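Local coordinates for malonyl CoA-acyl carrier protein transacylase (Burkholderia pseudomallei 1710b, PDB 3EZO), which probably catalyses the transfer of the malonyl group from malonyl-CoA to holo-acyl carrier protein, releasing CoA, at residues K10-F15 against A89-A95; H97-E101 against V234-I238. One frame throughout, in Å; residues are numbered along the deposited sequence.

Contact 1: K10-F15 against A89-A95; sequences KFAFVF and AQPSIVA
Two neighbouring strands of the acyltransferase domain's parallel sheet, joined by a largely helical beta-alpha-beta crossover, pair here and draw in the loop leading to one of them. Residues 11-15 are extended throughout, and strand 93-95 runs alongside at 16° with the axes 4.9 Å apart. Phe13 pairs with Val94 and Val14 with Ala95, CA to CA 4.9 and 5.0 Å. The backbone bonds alternate as parallel pairing requires: Phe13 N to Ile93 O 3.2 Å, Ala95 N to Phe13 O 3.2 Å, Phe15 N to Ala95 O 2.9 Å. CA-H...O contacts accompany them, the shortest from Val14 CA to Ala95 O at 3.1 Å. Before the strand, Ser92 (phi/psi -88/-18) breaks the extended run, and with chi1 p it gives Phe11 O two donors, Ser92 N at 2.8 Å and Ser92 OG at 3.0 Å.

Apolar contacts follow the strand alternation. Phe13 CB meets Val94 CG1 at 4.0 Å on one face, and Ala12 CB meets Ile93 CG2 at 3.8 Å on the other. The p rotamer of Phe11 brings one ring face against Pro91, whose CA makes a CH-pi contact 3.9 Å from the ring centroid.

Strand 277-281 flanks 11-15 across from 93-95; helix 263-272 covers the Ala12, Val14, Ile93 and Ala95 face, while Phe15 and Val94 pack against helix 99-107, which strand 93-96 reaches through the presumed nucleophile elbow.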
loop_
_atom_site.group_PDB
_atom_site.type_symbol
_atom_site.label_atom_id
_atom_site.label_comp_id
_atom_site.label_asym_id
_atom_site.label_seq_id
_atom_site.Cartn_x
_atom_site.Cartn_y
_atom_site.Cartn_z
ATOM N N LYS A 10 -8.094 5.631 21.501
ATOM C CA LYS A 10 -7.078 4.932 20.716
ATOM C C LYS A 10 -7.185 5.361 19.281
ATOM O O LYS A 10 -8.285 5.543 18.770
ATOM C CB LYS A 10 -7.309 3.424 20.772
ATOM C CG LYS A 10 -7.235 2.880 22.161
ATOM C CD LYS A 10 -6.896 1.409 22.187
ATOM C CE LYS A 10 -8.011 0.529 21.622
ATOM N NZ LYS A 10 -7.570 -0.915 21.743
ATOM N N PHE A 11 -6.060 5.483 18.602
ATOM C CA PHE A 11 -6.121 5.679 17.171
ATOM C C PHE A 11 -5.198 4.742 16.403
ATOM O O PHE A 11 -4.261 4.192 16.948
ATOM C CB PHE A 11 -5.884 7.150 16.788
ATOM C CG PHE A 11 -4.518 7.656 17.099
ATOM C CD1 PHE A 11 -3.539 7.736 16.107
ATOM C CD2 PHE A 11 -4.194 8.089 18.388
ATOM C CE1 PHE A 11 -2.259 8.240 16.407
ATOM C CE2 PHE A 11 -2.912 8.586 18.674
ATOM C CZ PHE A 11 -1.955 8.645 17.681
ATOM N N ALA A 12 -5.542 4.578 15.128
ATOM C CA ALA A 12 -4.780 3.850 14.149
ATOM C C ALA A 12 -4.204 4.799 13.107
ATOM O O ALA A 12 -4.817 5.795 12.740
ATOM C CB ALA A 12 -5.679 2.832 13.449
ATOM N N PHE A 13 -3.027 4.440 12.622
ATOM C CA PHE A 13 -2.477 5.032 11.429
ATOM C C PHE A 13 -2.513 3.987 10.305
ATOM O O PHE A 13 -2.069 2.839 10.500
ATOM C CB PHE A 13 -1.043 5.503 11.692
ATOM C CG PHE A 13 -0.935 6.948 12.152
ATOM C CD1 PHE A 13 -1.946 7.564 12.870
ATOM C CD2 PHE A 13 0.212 7.675 11.901
ATOM C CE1 PHE A 13 -1.813 8.911 13.288
ATOM C CE2 PHE A 13 0.344 9.019 12.326
ATOM C CZ PHE A 13 -0.666 9.620 13.000
ATOM N N VAL A 14 -3.024 4.395 9.141
ATOM C CA VAL A 14 -2.927 3.588 7.927
ATOM C C VAL A 14 -2.070 4.313 6.882
ATOM O O VAL A 14 -2.206 5.529 6.696
ATOM C CB VAL A 14 -4.348 3.199 7.389
ATOM C CG1 VAL A 14 -5.091 2.378 8.459
ATOM C CG2 VAL A 14 -5.204 4.428 6.963
ATOM N N PHE A 15 -1.186 3.568 6.212
ATOM C CA PHE A 15 -0.175 4.131 5.304
ATOM C C PHE A 15 -0.458 3.720 3.836
ATOM O O PHE A 15 -0.680 2.541 3.536
ATOM C CB PHE A 15 1.221 3.691 5.709
ATOM C CG PHE A 15 1.634 4.155 7.079
ATOM C CD1 PHE A 15 2.311 5.354 7.251
ATOM C CD2 PHE A 15 1.344 3.402 8.192
ATOM C CE1 PHE A 15 2.671 5.796 8.521
ATOM C CE2 PHE A 15 1.720 3.830 9.475
ATOM C CZ PHE A 15 2.399 5.003 9.634
ATOM N N ALA A 89 1.104 11.467 19.432
ATOM C CA ALA A 89 1.278 10.176 20.142
ATOM C C ALA A 89 1.474 9.024 19.156
ATOM O O ALA A 89 1.148 9.130 18.004
ATOM C CB ALA A 89 0.041 9.904 21.014
ATOM N N GLN A 90 2.015 7.926 19.643
ATOM C CA GLN A 90 2.137 6.713 18.867
ATOM C C GLN A 90 0.737 6.133 18.668
ATOM O O GLN A 90 -0.049 6.117 19.598
ATOM C CB GLN A 90 3.040 5.754 19.622
ATOM C CG GLN A 90 3.591 4.605 18.804
ATOM C CD GLN A 90 4.532 3.737 19.606
ATOM O OE1 GLN A 90 4.093 3.051 20.539
ATOM N NE2 GLN A 90 5.823 3.721 19.231
ATOM N N PRO A 91 0.388 5.732 17.433
ATOM C CA PRO A 91 -0.864 5.023 17.276
ATOM C C PRO A 91 -0.841 3.686 18.008
ATOM O O PRO A 91 0.221 3.183 18.367
ATOM C CB PRO A 91 -0.973 4.825 15.771
ATOM C CG PRO A 91 0.444 4.853 15.304
ATOM C CD PRO A 91 1.124 5.840 16.173
ATOM N N SER A 92 -2.013 3.135 18.284
ATOM C CA SER A 92 -2.065 1.861 18.996
ATOM C C SER A 92 -2.000 0.657 18.044
ATOM O O SER A 92 -1.727 -0.458 18.470
ATOM C CB SER A 92 -3.301 1.782 19.876
ATOM O OG SER A 92 -4.460 2.197 19.183
ATOM N N ILE A 93 -2.280 0.899 16.769
ATOM C CA ILE A 93 -2.264 -0.130 15.755
ATOM C C ILE A 93 -2.061 0.533 14.398
ATOM O O ILE A 93 -2.532 1.635 14.168
ATOM C CB ILE A 93 -3.550 -1.018 15.804
ATOM C CG1 ILE A 93 -3.410 -2.247 14.874
ATOM C CG2 ILE A 93 -4.780 -0.220 15.481
ATOM C CD1 ILE A 93 -4.443 -3.407 15.211
ATOM N N VAL A 94 -1.306 -0.131 13.526
ATOM C CA VAL A 94 -1.054 0.368 12.202
ATOM C C VAL A 94 -1.294 -0.709 11.147
ATOM O O VAL A 94 -1.362 -1.889 11.471
ATOM C CB VAL A 94 0.375 0.879 12.084
ATOM C CG1 VAL A 94 0.574 2.137 13.011
ATOM C CG2 VAL A 94 1.376 -0.242 12.429
ATOM N N ALA A 95 -1.444 -0.259 9.902
ATOM C CA ALA A 95 -1.525 -1.111 8.728
ATOM C C ALA A 95 -1.203 -0.218 7.537
ATOM O O ALA A 95 -1.237 1.030 7.633
ATOM C CB ALA A 95 -2.953 -1.711 8.585
#

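Contact 2: H97-E101 against V234-I238; sequences HSLGE and VVNNI
Side chains can hold a sharp strand-to-helix turn against a neighbouring loop, and residues 97-101 and 234-238 do so with no regular pairing between them. Ser98 CA lies 7.0 Å from Asn237 CA, and Glu101 CA 7.1 Å from Asn236 CA, so side chains must span the gap. Asn237 (chi1 m, chi2 167°) points toward the turn and accepts the Ser98 amide, Ser98 N to Asn237 OD1 2.8 Å. Glu101 reaches back from the first turn of helix 99-107 with chi1 and chi2 both t and chi3 -51°, and its OE1 accepts Asn237 N at 2.7 Å. Toward 97-101, Asn237 thus donates with its backbone N and accepts with OD1, while its ND2 donates to Gly96 O.

Ser98 has phi/psi 62/-106, a strained conformation with positive phi. Together with Gly96 and Gly100 in a GxSxG sequence, it fits the nucleophile elbow of this acyltransferase family. The Ser98 CA-to-CB bond points away from 234-238, and with chi1 t Ser98 OG hydrogen-bonds His207 NE2; both residues are predicted to be catalytic. An ideal CB on Gly100 would clash with His97 N.

Two waters also reach the carboxylate. The first lies 2.9 Å from Glu101 OE1 and 2.7 Å from Val235 O; the second donates to Glu101 OE2 at 2.7 Å and accepts from Ile238 N at 3.2 Å. Asn236, chi1 p, brings CB to 3.4 Å from Glu101 OE2 but turns its amide away, Asn236 OD1 accepting Asp239 N. The CA-to-CB bond of His97 also points away from the loop; with chi1 t, His97 NE2 bonds Asn168 OD1.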
loop_
_atom_site.group_PDB
_atom_site.type_symbol
_atom_site.label_atom_id
_atom_site.label_comp_id
_atom_site.label_asym_id
_atom_site.label_seq_id
_atom_site.Cartn_x
_atom_site.Cartn_y
_atom_site.Cartn_z
ATOM N N HIS A 97 -1.449 -0.311 2.857
ATOM C CA HIS A 97 -2.001 -0.950 1.682
ATOM C C HIS A 97 -0.864 -1.282 0.703
ATOM O O HIS A 97 -0.297 -0.375 0.048
ATOM C CB HIS A 97 -3.048 -0.036 1.063
ATOM C CG HIS A 97 -3.858 -0.683 -0.009
ATOM N ND1 HIS A 97 -3.308 -1.150 -1.189
ATOM C CD2 HIS A 97 -5.186 -0.936 -0.081
ATOM C CE1 HIS A 97 -4.270 -1.645 -1.944
ATOM N NE2 HIS A 97 -5.422 -1.521 -1.297
ATOM N N SER A 98 -0.541 -2.599 0.655
ATOM C CA SER A 98 0.469 -3.197 -0.211
ATOM C C SER A 98 1.829 -2.590 0.145
ATOM O O SER A 98 2.402 -2.937 1.197
ATOM C CB SER A 98 0.050 -3.115 -1.704
ATOM O OG SER A 98 1.079 -3.613 -2.555
ATOM N N LEU A 99 2.378 -1.697 -0.688
ATOM C CA LEU A 99 3.639 -1.024 -0.338
ATOM C C LEU A 99 3.571 -0.382 1.047
ATOM O O LEU A 99 4.514 -0.432 1.787
ATOM C CB LEU A 99 3.989 0.051 -1.377
ATOM C CG LEU A 99 5.276 0.870 -1.203
ATOM C CD1 LEU A 99 5.046 2.066 -0.247
ATOM C CD2 LEU A 99 6.439 0.024 -0.739
ATOM N N GLY A 100 2.439 0.196 1.391
ATOM C CA GLY A 100 2.250 0.859 2.660
ATOM C C GLY A 100 2.439 -0.009 3.896
ATOM O O GLY A 100 2.628 0.526 5.010
ATOM N N GLU A 101 2.392 -1.330 3.714
ATOM C CA GLU A 101 2.627 -2.250 4.840
ATOM C C GLU A 101 4.068 -2.126 5.313
ATOM O O GLU A 101 4.391 -2.305 6.495
ATOM C CB GLU A 101 2.326 -3.709 4.417
ATOM C CG GLU A 101 2.535 -4.724 5.540
ATOM C CD GLU A 101 1.708 -5.994 5.349
ATOM O OE1 GLU A 101 0.492 -5.868 5.126
ATOM O OE2 GLU A 101 2.273 -7.104 5.464
ATOM N N VAL A 234 0.939 -4.428 14.160
ATOM C CA VAL A 234 0.723 -4.286 12.727
ATOM C C VAL A 234 -0.228 -5.408 12.261
ATOM O O VAL A 234 0.019 -6.579 12.488
ATOM C CB VAL A 234 2.062 -4.389 11.959
ATOM C CG1 VAL A 234 1.882 -4.186 10.515
ATOM C CG2 VAL A 234 3.180 -3.432 12.581
ATOM N N VAL A 235 -1.312 -5.050 11.594
ATOM C CA VAL A 235 -2.183 -6.037 10.969
ATOM C C VAL A 235 -1.813 -6.186 9.479
ATOM O O VAL A 235 -1.730 -5.207 8.744
ATOM C CB VAL A 235 -3.698 -5.739 11.274
ATOM C CG1 VAL A 235 -4.180 -4.358 10.828
ATOM C CG2 VAL A 235 -4.569 -6.858 10.710
ATOM N N ASN A 236 -1.505 -7.406 9.050
ATOM C CA ASN A 236 -0.986 -7.614 7.687
ATOM C C ASN A 236 -2.065 -7.804 6.636
ATOM O O ASN A 236 -3.200 -8.221 6.921
ATOM C CB ASN A 236 0.137 -8.686 7.631
ATOM C CG ASN A 236 -0.306 -10.087 8.060
ATOM O OD1 ASN A 236 -1.411 -10.514 7.791
ATOM N ND2 ASN A 236 0.590 -10.802 8.710
ATOM N N ASN A 237 -1.714 -7.466 5.403
ATOM C CA ASN A 237 -2.637 -7.510 4.285
ATOM C C ASN A 237 -3.034 -8.939 3.935
ATOM O O ASN A 237 -4.152 -9.198 3.552
ATOM C CB ASN A 237 -1.986 -6.929 3.040
ATOM C CG ASN A 237 -1.788 -5.425 3.080
ATOM O OD1 ASN A 237 -1.062 -4.889 2.246
ATOM N ND2 ASN A 237 -2.454 -4.740 3.978
ATOM N N ILE A 238 -2.082 -9.840 3.995
ATOM C CA ILE A 238 -2.254 -11.216 3.463
ATOM C C ILE A 238 -3.141 -12.068 4.379
ATOM O O ILE A 238 -4.064 -12.734 3.905
ATOM C CB ILE A 238 -0.901 -11.881 3.168
ATOM C CG1 ILE A 238 -1.084 -13.156 2.300
ATOM C CG2 ILE A 238 -0.109 -12.182 4.460
ATOM C CD1 ILE A 238 -1.355 -12.918 0.831
HETATM O O HOH W 1 -0.672 -3.750 6.683
HETATM O O HOH W 2 0.976 -9.108 4.239
#

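How the contacts relate
The two contacts, with centres 13 Å apart, follow one another along the chain: strand 93-96, paired in contact 1, leads through the turn into helix 99-107, whose start belongs to contact 2. They also touch directly. Phe15 O lies 3.0 Å from His97 N and Val94 O 3.2 Å from Val235 N, both probable hydrogen bonds. In the sheet, strand 11-15 lies on one side of 93-96 and strand 233-234 on the other. Phe15 CB also packs 3.5 Å from Gly100 O. The principle is probably that of a sheet presenting a nucleophile: Ser98, predicted catalytic, has its side chain about 10 Å from that of Phe15 but about 3 Å from that of His207.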